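Local coordinates for protein ABC sugar (Ribose) transporter, periplasmic substrate-binding subunit (Rhodobacter sphaeroides, PDB 3L49) that probably binds a sugar in the periplasm and delivers it to an ABC transporter, as the substrate-binding subunit of that system, at residues Gly222-Pro227 with Ala244-Ser249. Residues are numbered along the deposited sequence; the frame is centred on the assembly and turned at random.
Sequences GVDGSP and AAQQPS
Asp-224 and Gln-246 meet tip to tip: OD1 of Asp-224 lies 2.6 Å from NE2 of Gln-246, and the carboxylate and amide planes are 24° apart. With CG of Gln-246 anti to its carbonyl carbon and the rest of the side chain stretched out (chi2 -175°), the amide reaches the carboxylate. From the flank, Val-223 sets CG1 3.8 Å from the same NE2; its CG2 packs against CB of Ala-244 at 4.0 Å. Both polar ends face a bound, unidentified molecule, consistent with the sugar cleft of this family: NE2 of Gln-246 hydrogen-bonds it, the Asp-224 carboxylate comes within about 3 Å of it, and OE1 of Gln-246 is held by Ser-105 OG.

A parallel backbone ladder positions these groups, pairing Val-223 with Ala-244 and Asp-224 with Ala-245. N of Ala-244 donates to O of Gly-222 (3.2 Å), and O of Ala-244 accepts from N of Asp-224 (2.8 Å). N of Gln-246 then donates a hydrogen bond to O of Asp-224 at 2.9 Å. The adjacent parallel strands 219-222 and 240-245 each lead into a helix, an arrangement of the periplasmic binding protein fold, whose ligand cleft is lined by loops at such strand ends; here the 244-249 segment also runs toward the other lobe, where Gln-246 and Pro-248 touch Trp-19.

Where the two segments diverge, Gly-225 CA lies 4.1 Å from CB of Ala-245, and the backbone turns there with a positive phi (93°), which glycine adopts readily. Farther out, Asp-200 OD2 accepts a hydrogen bond from Ser-226 N, while Ile-110 backs both Val-223 and Ala-244.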
loop_
_atom_site.group_PDB
_atom_site.type_symbol
_atom_site.label_atom_id
_atom_site.label_comp_id
_atom_site.label_asym_id
_atom_site.label_seq_id
_atom_site.Cartn_x
_atom_site.Cartn_y
_atom_site.Cartn_z
ATOM N N GLY A 222 9.380 -5.533 -2.601
ATOM C CA GLY A 222 8.302 -4.715 -2.052
ATOM C C GLY A 222 7.321 -4.283 -3.112
ATOM O O GLY A 222 7.410 -4.714 -4.259
ATOM N N VAL A 223 6.396 -3.412 -2.721
ATOM C CA VAL A 223 5.267 -3.018 -3.557
ATOM C C VAL A 223 5.122 -1.506 -3.516
ATOM O O VAL A 223 5.227 -0.929 -2.445
ATOM C CB VAL A 223 3.945 -3.635 -3.024
ATOM C CG1 VAL A 223 2.721 -3.006 -3.704
ATOM C CG2 VAL A 223 3.926 -5.161 -3.167
ATOM N N ASP A 224 4.937 -0.888 -4.688
ATOM C CA ASP A 224 4.395 0.483 -4.888
ATOM C C ASP A 224 4.963 1.131 -6.125
ATOM O O ASP A 224 4.221 1.666 -6.940
ATOM C CB ASP A 224 4.584 1.441 -3.702
ATOM C CG ASP A 224 3.458 1.347 -2.691
ATOM O OD1 ASP A 224 2.526 0.551 -2.921
ATOM O OD2 ASP A 224 3.524 2.049 -1.661
ATOM N N GLY A 225 6.283 1.088 -6.254
ATOM C CA GLY A 225 6.959 1.746 -7.357
ATOM C C GLY A 225 7.419 3.155 -7.021
ATOM O O GLY A 225 7.435 4.028 -7.896
ATOM N N SER A 226 7.789 3.376 -5.758
ATOM C CA SER A 226 8.376 4.649 -5.317
ATOM C C SER A 226 9.705 4.855 -6.041
ATOM O O SER A 226 10.520 3.926 -6.092
ATOM C CB SER A 226 8.577 4.669 -3.793
ATOM O OG SER A 226 9.722 3.927 -3.403
ATOM N N PRO A 227 9.914 6.063 -6.621
ATOM C CA PRO A 227 11.046 6.372 -7.509
ATOM C C PRO A 227 12.416 5.901 -7.015
ATOM O O PRO A 227 13.214 5.421 -7.819
ATOM C CB PRO A 227 11.001 7.898 -7.606
ATOM C CG PRO A 227 9.561 8.216 -7.468
ATOM C CD PRO A 227 9.034 7.237 -6.455
ATOM N N ALA A 244 6.483 -4.317 -7.297
ATOM C CA ALA A 244 5.187 -4.224 -7.952
ATOM C C ALA A 244 4.813 -2.751 -8.107
ATOM O O ALA A 244 4.364 -2.111 -7.156
ATOM C CB ALA A 244 4.136 -4.972 -7.155
ATOM N N ALA A 245 5.013 -2.211 -9.307
ATOM C CA ALA A 245 4.785 -0.790 -9.546
ATOM C C ALA A 245 3.328 -0.457 -9.843
ATOM O O ALA A 245 2.800 -0.846 -10.885
ATOM C CB ALA A 245 5.668 -0.302 -10.655
ATOM N N GLN A 246 2.703 0.296 -8.934
ATOM C CA GLN A 246 1.296 0.674 -9.032
ATOM C C GLN A 246 1.100 2.043 -9.676
ATOM O O GLN A 246 2.057 2.768 -9.909
ATOM C CB GLN A 246 0.677 0.727 -7.639
ATOM C CG GLN A 246 0.646 -0.580 -6.873
ATOM C CD GLN A 246 -0.090 -0.412 -5.572
ATOM O OE1 GLN A 246 -1.298 -0.633 -5.497
ATOM N NE2 GLN A 246 0.620 0.040 -4.546
ATOM N N GLN A 247 -0.156 2.407 -9.933
ATOM C CA GLN A 247 -0.482 3.739 -10.448
ATOM C C GLN A 247 -1.408 4.532 -9.510
ATOM O O GLN A 247 -2.614 4.628 -9.783
ATOM C CB GLN A 247 -1.116 3.623 -11.837
ATOM C CG GLN A 247 -0.236 2.965 -12.890
ATOM C CD GLN A 247 -1.035 2.361 -14.028
ATOM O OE1 GLN A 247 -2.137 2.812 -14.342
ATOM N NE2 GLN A 247 -0.476 1.337 -14.662
ATOM N N PRO A 248 -0.861 5.088 -8.396
ATOM C CA PRO A 248 -1.685 5.859 -7.447
ATOM C C PRO A 248 -2.430 7.044 -8.064
ATOM O O PRO A 248 -3.581 7.288 -7.699
ATOM C CB PRO A 248 -0.670 6.343 -6.404
ATOM C CG PRO A 248 0.661 6.197 -7.049
ATOM C CD PRO A 248 0.529 4.993 -7.914
ATOM N N SER A 249 -1.792 7.748 -8.997
ATOM C CA SER A 249 -2.451 8.831 -9.728
ATOM C C SER A 249 -3.659 8.355 -10.537
ATOM O O SER A 249 -4.662 9.072 -10.632
ATOM C CB SER A 249 -1.462 9.579 -10.618
ATOM O OG SER A 249 -0.585 10.359 -9.827
#